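Local coordinates for putative aldo/keto reductase (Salmonella enterica subsp. enterica serovar Typhimurium, PDB 4R9O), which probably works as an NADP-dependent oxidoreductase of the aldo/keto reductase family, built on a TIM barrel, at the interface of chains A and B. Numbering follows the deposited sequence. Chains: chain A/B, Putative aldo/keto reductase.

Contact 1: the interface of chains A and B. Residues chain A 255-257, 285, 288-289; chain B 101-105, 134-136.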
loop_
_atom_site.group_PDB
_atom_site.type_symbol
_atom_site.label_atom_id
_atom_site.label_comp_id
_atom_site.label_asym_id
_atom_site.label_seq_id
_atom_site.Cartn_x
_atom_site.Cartn_y
_atom_site.Cartn_z
ATOM N N ARG A 255 12.967 -25.841 -8.515
ATOM C CA ARG A 255 14.229 -25.402 -7.934
ATOM C C ARG A 255 14.026 -24.888 -6.490
ATOM O O ARG A 255 14.974 -24.786 -5.717
ATOM C CB ARG A 255 14.844 -24.315 -8.822
ATOM C CG ARG A 255 16.209 -23.811 -8.393
ATOM C CD ARG A 255 17.185 -24.951 -8.256
ATOM N NE ARG A 255 18.471 -24.514 -7.724
ATOM C CZ ARG A 255 18.730 -24.376 -6.428
ATOM N NH1 ARG A 255 19.940 -23.987 -6.037
ATOM N NH2 ARG A 255 17.781 -24.633 -5.525
ATOM N N LEU A 256 12.786 -24.575 -6.137
ATOM C CA LEU A 256 12.478 -24.102 -4.786
ATOM C C LEU A 256 12.765 -25.162 -3.704
ATOM O O LEU A 256 12.440 -26.342 -3.863
ATOM C CB LEU A 256 11.014 -23.654 -4.716
ATOM C CG LEU A 256 10.671 -22.477 -5.634
ATOM C CD1 LEU A 256 9.178 -22.206 -5.623
ATOM C CD2 LEU A 256 11.451 -21.234 -5.209
ATOM N N PRO A 257 13.346 -24.730 -2.572
ATOM C CA PRO A 257 13.750 -25.711 -1.552
ATOM C C PRO A 257 12.565 -26.306 -0.769
ATOM O O PRO A 257 12.760 -27.264 -0.013
ATOM C CB PRO A 257 14.681 -24.903 -0.644
ATOM C CG PRO A 257 14.196 -23.473 -0.790
ATOM C CD PRO A 257 13.680 -23.339 -2.196
ATOM N N ARG A 285 21.786 -20.939 -10.513
ATOM C CA ARG A 285 21.225 -19.936 -9.611
ATOM C C ARG A 285 21.031 -18.643 -10.395
ATOM O O ARG A 285 19.991 -17.994 -10.296
ATOM C CB ARG A 285 22.119 -19.703 -8.389
ATOM C CG ARG A 285 21.764 -20.570 -7.194
ATOM C CD ARG A 285 22.650 -20.276 -5.989
ATOM N NE ARG A 285 22.209 -21.049 -4.830
ATOM C CZ ARG A 285 21.332 -20.607 -3.928
ATOM N NH1 ARG A 285 20.816 -19.385 -4.039
ATOM N NH2 ARG A 285 20.977 -21.379 -2.911
ATOM N N TRP A 288 18.067 -18.796 -12.477
ATOM C CA TRP A 288 16.883 -18.702 -11.630
ATOM C C TRP A 288 16.586 -17.258 -11.236
ATOM O O TRP A 288 15.430 -16.835 -11.228
ATOM C CB TRP A 288 17.040 -19.556 -10.362
ATOM C CG TRP A 288 15.737 -19.705 -9.577
ATOM C CD1 TRP A 288 14.808 -20.693 -9.715
ATOM C CD2 TRP A 288 15.247 -18.835 -8.542
ATOM N NE1 TRP A 288 13.756 -20.488 -8.847
ATOM C CE2 TRP A 288 14.001 -19.359 -8.115
ATOM C CE3 TRP A 288 15.739 -17.675 -7.938
ATOM C CZ2 TRP A 288 13.242 -18.756 -7.100
ATOM C CZ3 TRP A 288 14.983 -17.072 -6.933
ATOM C CH2 TRP A 288 13.741 -17.614 -6.528
ATOM N N PHE A 289 17.631 -16.500 -10.912
ATOM C CA PHE A 289 17.448 -15.130 -10.439
ATOM C C PHE A 289 17.169 -14.163 -11.592
ATOM O O PHE A 289 16.459 -13.173 -11.422
ATOM C CB PHE A 289 18.668 -14.678 -9.631
ATOM C CG PHE A 289 18.668 -15.169 -8.203
ATOM C CD1 PHE A 289 17.979 -14.470 -7.213
ATOM C CD2 PHE A 289 19.350 -16.323 -7.846
ATOM C CE1 PHE A 289 17.969 -14.912 -5.895
ATOM C CE2 PHE A 289 19.345 -16.774 -6.525
ATOM C CZ PHE A 289 18.657 -16.063 -5.547
ATOM N N HIS B 101 22.994 -11.686 -6.858
ATOM C CA HIS B 101 22.081 -12.734 -6.426
ATOM C C HIS B 101 22.556 -13.319 -5.102
ATOM O O HIS B 101 23.472 -12.785 -4.472
ATOM C CB HIS B 101 21.938 -13.837 -7.502
ATOM C CG HIS B 101 23.221 -14.528 -7.872
ATOM N ND1 HIS B 101 24.207 -13.923 -8.622
ATOM C CD2 HIS B 101 23.651 -15.793 -7.633
ATOM C CE1 HIS B 101 25.204 -14.777 -8.807
ATOM N NE2 HIS B 101 24.892 -15.915 -8.215
ATOM N N TYR B 102 21.929 -14.409 -4.682
ATOM C CA TYR B 102 22.299 -15.073 -3.441
ATOM C C TYR B 102 22.813 -16.467 -3.698
ATOM O O TYR B 102 22.373 -17.135 -4.638
ATOM C CB TYR B 102 21.102 -15.162 -2.501
ATOM C CG TYR B 102 20.466 -13.850 -2.189
ATOM C CD1 TYR B 102 21.213 -12.785 -1.706
ATOM C CD2 TYR B 102 19.100 -13.675 -2.354
ATOM C CE1 TYR B 102 20.609 -11.578 -1.408
ATOM C CE2 TYR B 102 18.498 -12.481 -2.060
ATOM C CZ TYR B 102 19.249 -11.439 -1.591
ATOM O OH TYR B 102 18.611 -10.258 -1.299
ATOM N N ILE B 103 23.738 -16.912 -2.856
ATOM C CA ILE B 103 24.222 -18.290 -2.904
ATOM C C ILE B 103 24.306 -18.806 -1.480
ATOM O O ILE B 103 25.089 -18.290 -0.685
ATOM C CB ILE B 103 25.618 -18.420 -3.573
ATOM C CG1 ILE B 103 25.671 -17.709 -4.930
ATOM C CG2 ILE B 103 26.009 -19.893 -3.749
ATOM C CD1 ILE B 103 27.051 -17.801 -5.598
ATOM N N THR B 104 23.507 -19.810 -1.152
ATOM C CA THR B 104 23.514 -20.354 0.199
ATOM C C THR B 104 23.649 -21.873 0.192
ATOM O O THR B 104 23.193 -22.548 1.115
ATOM C CB THR B 104 22.247 -19.928 0.988
ATOM O OG1 THR B 104 21.064 -20.219 0.227
ATOM C CG2 THR B 104 22.299 -18.438 1.274
ATOM N N ASP B 105 24.313 -22.402 -0.836
ATOM C CA ASP B 105 24.573 -23.834 -0.929
ATOM C C ASP B 105 25.694 -24.204 0.037
ATOM O O ASP B 105 26.550 -23.371 0.344
ATOM C CB ASP B 105 24.942 -24.224 -2.366
ATOM C CG ASP B 105 23.859 -23.841 -3.373
ATOM O OD1 ASP B 105 22.664 -24.132 -3.119
ATOM O OD2 ASP B 105 24.201 -23.237 -4.414
ATOM N N ASP B 134 17.627 -15.924 1.520
ATOM C CA ASP B 134 17.655 -16.336 0.127
ATOM C C ASP B 134 16.417 -17.194 -0.167
ATOM O O ASP B 134 16.153 -18.162 0.540
ATOM C CB ASP B 134 18.979 -17.076 -0.126
ATOM C CG ASP B 134 19.012 -17.861 -1.436
ATOM O OD1 ASP B 134 18.242 -17.562 -2.371
ATOM O OD2 ASP B 134 19.857 -18.780 -1.526
ATOM N N PRO B 135 15.629 -16.820 -1.193
ATOM C CA PRO B 135 14.449 -17.633 -1.521
ATOM C C PRO B 135 14.810 -19.067 -1.883
ATOM O O PRO B 135 13.960 -19.950 -1.811
ATOM C CB PRO B 135 13.838 -16.907 -2.730
ATOM C CG PRO B 135 14.963 -16.106 -3.305
ATOM C CD PRO B 135 15.763 -15.672 -2.103
ATOM N N LEU B 136 16.060 -19.295 -2.275
ATOM C CA LEU B 136 16.500 -20.646 -2.577
ATOM C C LEU B 136 17.179 -21.290 -1.379
ATOM O O LEU B 136 17.780 -22.350 -1.518
ATOM C CB LEU B 136 17.449 -20.650 -3.788
ATOM C CG LEU B 136 16.780 -20.379 -5.143
ATOM C CD1 LEU B 136 17.759 -20.556 -6.308
ATOM C CD2 LEU B 136 15.565 -21.276 -5.327
HETATM O O HOH W 1 18.456 -24.625 -2.625
#
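A:Arg285, on the first turn of the C-terminal helix 285-295, drives its extended side chain (chi2 -178°, chi3 175°) towards two carboxylates of chain B. Its guanidinium grips B:Asp105 side-on: NE donates to carboxylate OD2 at 3.0 Å and NH2 to OD1 at 3.2 Å, both acceptors being met from above the carboxylate plane, with the two groups turned 61° apart. NH1 serves the syn lone pair of B:Asp134 OD2 at 2.8 Å and, by a bent bond from above the carbonyl plane, B:Tyr102 O. The backbone of B:Ile103 and B:Thr104 lies over one guanidinium face, B:Leu136 CD1 towards the rim of the other. B:Leu136 is the apolar plug: CD2 sits over the six-membered ring of A:Trp288, 3.9 Å from its centroid, while CD1 caps the guanidinium of A:Arg255. Beside it, the A:Phe289 ring is sandwiched between B:His101 CB, 3.8 Å from the ring centroid, and A:Trp288 CE3. Water 1 joins A:Arg255 NH2 to B:Leu136 O. In the second shell, B:Thr104 OG1 donates to the anti lone pair of B:Asp134 OD2 (2.6 Å), and B:Leu136 N binds OD1 from above the carboxylate plane (2.8 Å), which together should help position the carboxylate. The two carboxylates probably keep A:Arg285 charged. The patch joins helix 285-295 and the A:Arg255 to A:Pro257 loop to strand 101-102 with the residues after it and the B:Asp134 to B:Leu136 loop, possibly supporting assembly.

Contact 2: the interface of chains A and B. Residues chain A 286, 289-290, 293; chain B 96-99, 101.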
loop_
_atom_site.group_PDB
_atom_site.type_symbol
_atom_site.label_atom_id
_atom_site.label_comp_id
_atom_site.label_asym_id
_atom_site.label_seq_id
_atom_site.Cartn_x
_atom_site.Cartn_y
_atom_site.Cartn_z
ATOM N N GLN A 286 22.025 -18.290 -11.204
ATOM C CA GLN A 286 21.954 -17.037 -11.940
ATOM C C GLN A 286 20.788 -17.063 -12.920
ATOM O O GLN A 286 20.061 -16.084 -13.042
ATOM C CB GLN A 286 23.275 -16.747 -12.640
ATOM C CG GLN A 286 24.350 -16.320 -11.649
ATOM C CD GLN A 286 25.628 -15.839 -12.306
ATOM O OE1 GLN A 286 25.631 -14.867 -13.065
ATOM N NE2 GLN A 286 26.725 -16.519 -12.013
ATOM N N PHE A 289 17.631 -16.500 -10.912
ATOM C CA PHE A 289 17.448 -15.130 -10.439
ATOM C C PHE A 289 17.169 -14.163 -11.592
ATOM O O PHE A 289 16.459 -13.173 -11.422
ATOM C CB PHE A 289 18.668 -14.678 -9.631
ATOM C CG PHE A 289 18.668 -15.169 -8.203
ATOM C CD1 PHE A 289 17.979 -14.470 -7.213
ATOM C CD2 PHE A 289 19.350 -16.323 -7.846
ATOM C CE1 PHE A 289 17.969 -14.912 -5.895
ATOM C CE2 PHE A 289 19.345 -16.774 -6.525
ATOM C CZ PHE A 289 18.657 -16.063 -5.547
ATOM N N ARG A 290 17.708 -14.462 -12.772
ATOM C CA ARG A 290 17.415 -13.674 -13.970
ATOM C C ARG A 290 15.935 -13.743 -14.303
ATOM O O ARG A 290 15.328 -12.758 -14.732
ATOM C CB ARG A 290 18.222 -14.176 -15.166
ATOM C CG ARG A 290 19.692 -13.898 -15.090
ATOM C CD ARG A 290 20.451 -14.851 -16.011
ATOM N NE ARG A 290 20.029 -14.745 -17.407
ATOM C CZ ARG A 290 20.424 -15.573 -18.373
ATOM N NH1 ARG A 290 21.245 -16.582 -18.094
ATOM N NH2 ARG A 290 19.994 -15.393 -19.617
ATOM N N LYS A 293 13.942 -11.676 -11.681
ATOM C CA LYS A 293 14.108 -10.259 -11.979
ATOM C C LYS A 293 13.311 -9.827 -13.205
ATOM O O LYS A 293 12.698 -8.764 -13.201
ATOM C CB LYS A 293 15.597 -9.936 -12.176
ATOM C CG LYS A 293 15.865 -8.677 -12.999
ATOM C CD LYS A 293 17.354 -8.482 -13.300
ATOM C CE LYS A 293 18.137 -8.079 -12.050
ATOM N NZ LYS A 293 19.545 -7.650 -12.353
ATOM N N GLU B 96 32.424 -13.568 -12.644
ATOM C CA GLU B 96 31.556 -14.707 -12.949
ATOM C C GLU B 96 30.104 -14.440 -12.522
ATOM O O GLU B 96 29.187 -15.150 -12.931
ATOM C CB GLU B 96 32.081 -15.982 -12.283
ATOM C CG GLU B 96 32.096 -15.952 -10.757
ATOM C CD GLU B 96 33.378 -15.348 -10.187
ATOM O OE1 GLU B 96 34.017 -14.533 -10.883
ATOM O OE2 GLU B 96 33.739 -15.685 -9.034
ATOM N N ASN B 97 29.897 -13.408 -11.712
ATOM C CA ASN B 97 28.541 -13.019 -11.313
ATOM C C ASN B 97 27.989 -11.962 -12.262
ATOM O O ASN B 97 28.311 -10.783 -12.145
ATOM C CB ASN B 97 28.527 -12.507 -9.875
ATOM C CG ASN B 97 28.955 -13.570 -8.880
ATOM O OD1 ASN B 97 28.656 -14.752 -9.062
ATOM N ND2 ASN B 97 29.673 -13.160 -7.833
ATOM N N LYS B 98 27.163 -12.400 -13.205
ATOM C CA LYS B 98 26.625 -11.522 -14.234
ATOM C C LYS B 98 25.529 -10.615 -13.680
ATOM O O LYS B 98 25.224 -9.576 -14.256
ATOM C CB LYS B 98 26.089 -12.353 -15.402
ATOM C CG LYS B 98 27.120 -13.259 -16.055
ATOM C CD LYS B 98 28.132 -12.458 -16.848
ATOM C CE LYS B 98 29.062 -13.365 -17.649
ATOM N NZ LYS B 98 29.964 -14.174 -16.781
ATOM N N LEU B 99 24.937 -11.023 -12.564
ATOM C CA LEU B 99 23.980 -10.180 -11.838
ATOM C C LEU B 99 24.094 -10.448 -10.343
ATOM O O LEU B 99 24.532 -11.518 -9.940
ATOM C CB LEU B 99 22.541 -10.428 -12.309
ATOM C CG LEU B 99 21.863 -11.720 -11.825
ATOM C CD1 LEU B 99 20.342 -11.591 -11.862
ATOM C CD2 LEU B 99 22.307 -12.904 -12.673
ATOM N N HIS B 101 22.994 -11.686 -6.858
ATOM C CA HIS B 101 22.081 -12.734 -6.426
ATOM C C HIS B 101 22.556 -13.319 -5.102
ATOM O O HIS B 101 23.472 -12.785 -4.472
ATOM C CB HIS B 101 21.938 -13.837 -7.502
ATOM C CG HIS B 101 23.221 -14.528 -7.872
ATOM N ND1 HIS B 101 24.207 -13.923 -8.622
ATOM C CD2 HIS B 101 23.651 -15.793 -7.633
ATOM C CE1 HIS B 101 25.204 -14.777 -8.807
ATOM N NE2 HIS B 101 24.892 -15.915 -8.215
#
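Helical backbone on the chain A side faces an irregular loop of chain B that becomes extended at B:Leu99 before strand 101-102. A:Gln286 carries the polar contact. Its CG lies anti to the carbonyl carbon (chi1 -73°) and chi2 is -172°, so the chain reaches straight out from the helix and its amide reads the loop backbone at both ends. OE1 accepts from B:Lys98 N at 2.9 Å, and NE2 donates to B:Glu96 O at 3.0 Å, nearly in the amide plane. Each donor stands somewhat above the plane of the carbonyl it serves. This pair of bonds fixes the amide's flip. The stem of the same side chain crosses the B:His101 imidazole obliquely, with CG over the ring face 3.7 Å from its centroid, and the amide and ring planes are only 23° apart. That ring is held in turn by its own chain: ND1 donates to B:Leu99 O at 2.8 Å in the ring plane, which suggests a proton on ND1. B:Leu99, its CG in the crowded position between N and the carbonyl carbon, puts CD2 against A:Arg290 CG at 3.7 Å, the two side chains crossing at about a right angle. A:Lys293 comes tip to tip with the same leucine, its NZ 4.1 Å from CD1. The site clips one flank of helix 285-295 onto the chain B loop, using mainly backbone recognition; it may help hold the deposited assembly together.

Contact 1 and contact 2 are neighbouring parts of one interface, their C-alpha centres about 10 Å apart. Both use helix 285-295 of chain A, and they meet at A:Phe289 and B:His101, so the packed pair is where the charged, tryptophan-lined patch and the amide-reading one join. On chain B the segment leading into strand 101-102 continues from contact 2 into contact 1. The centres lie about 19 Å and 17 Å from the probable proton donor B:Tyr58, so a direct part in catalysis at that site is unlikely. The interface lacks exact two-fold symmetry, and the six-chain deposited assembly may or may not be the biological one.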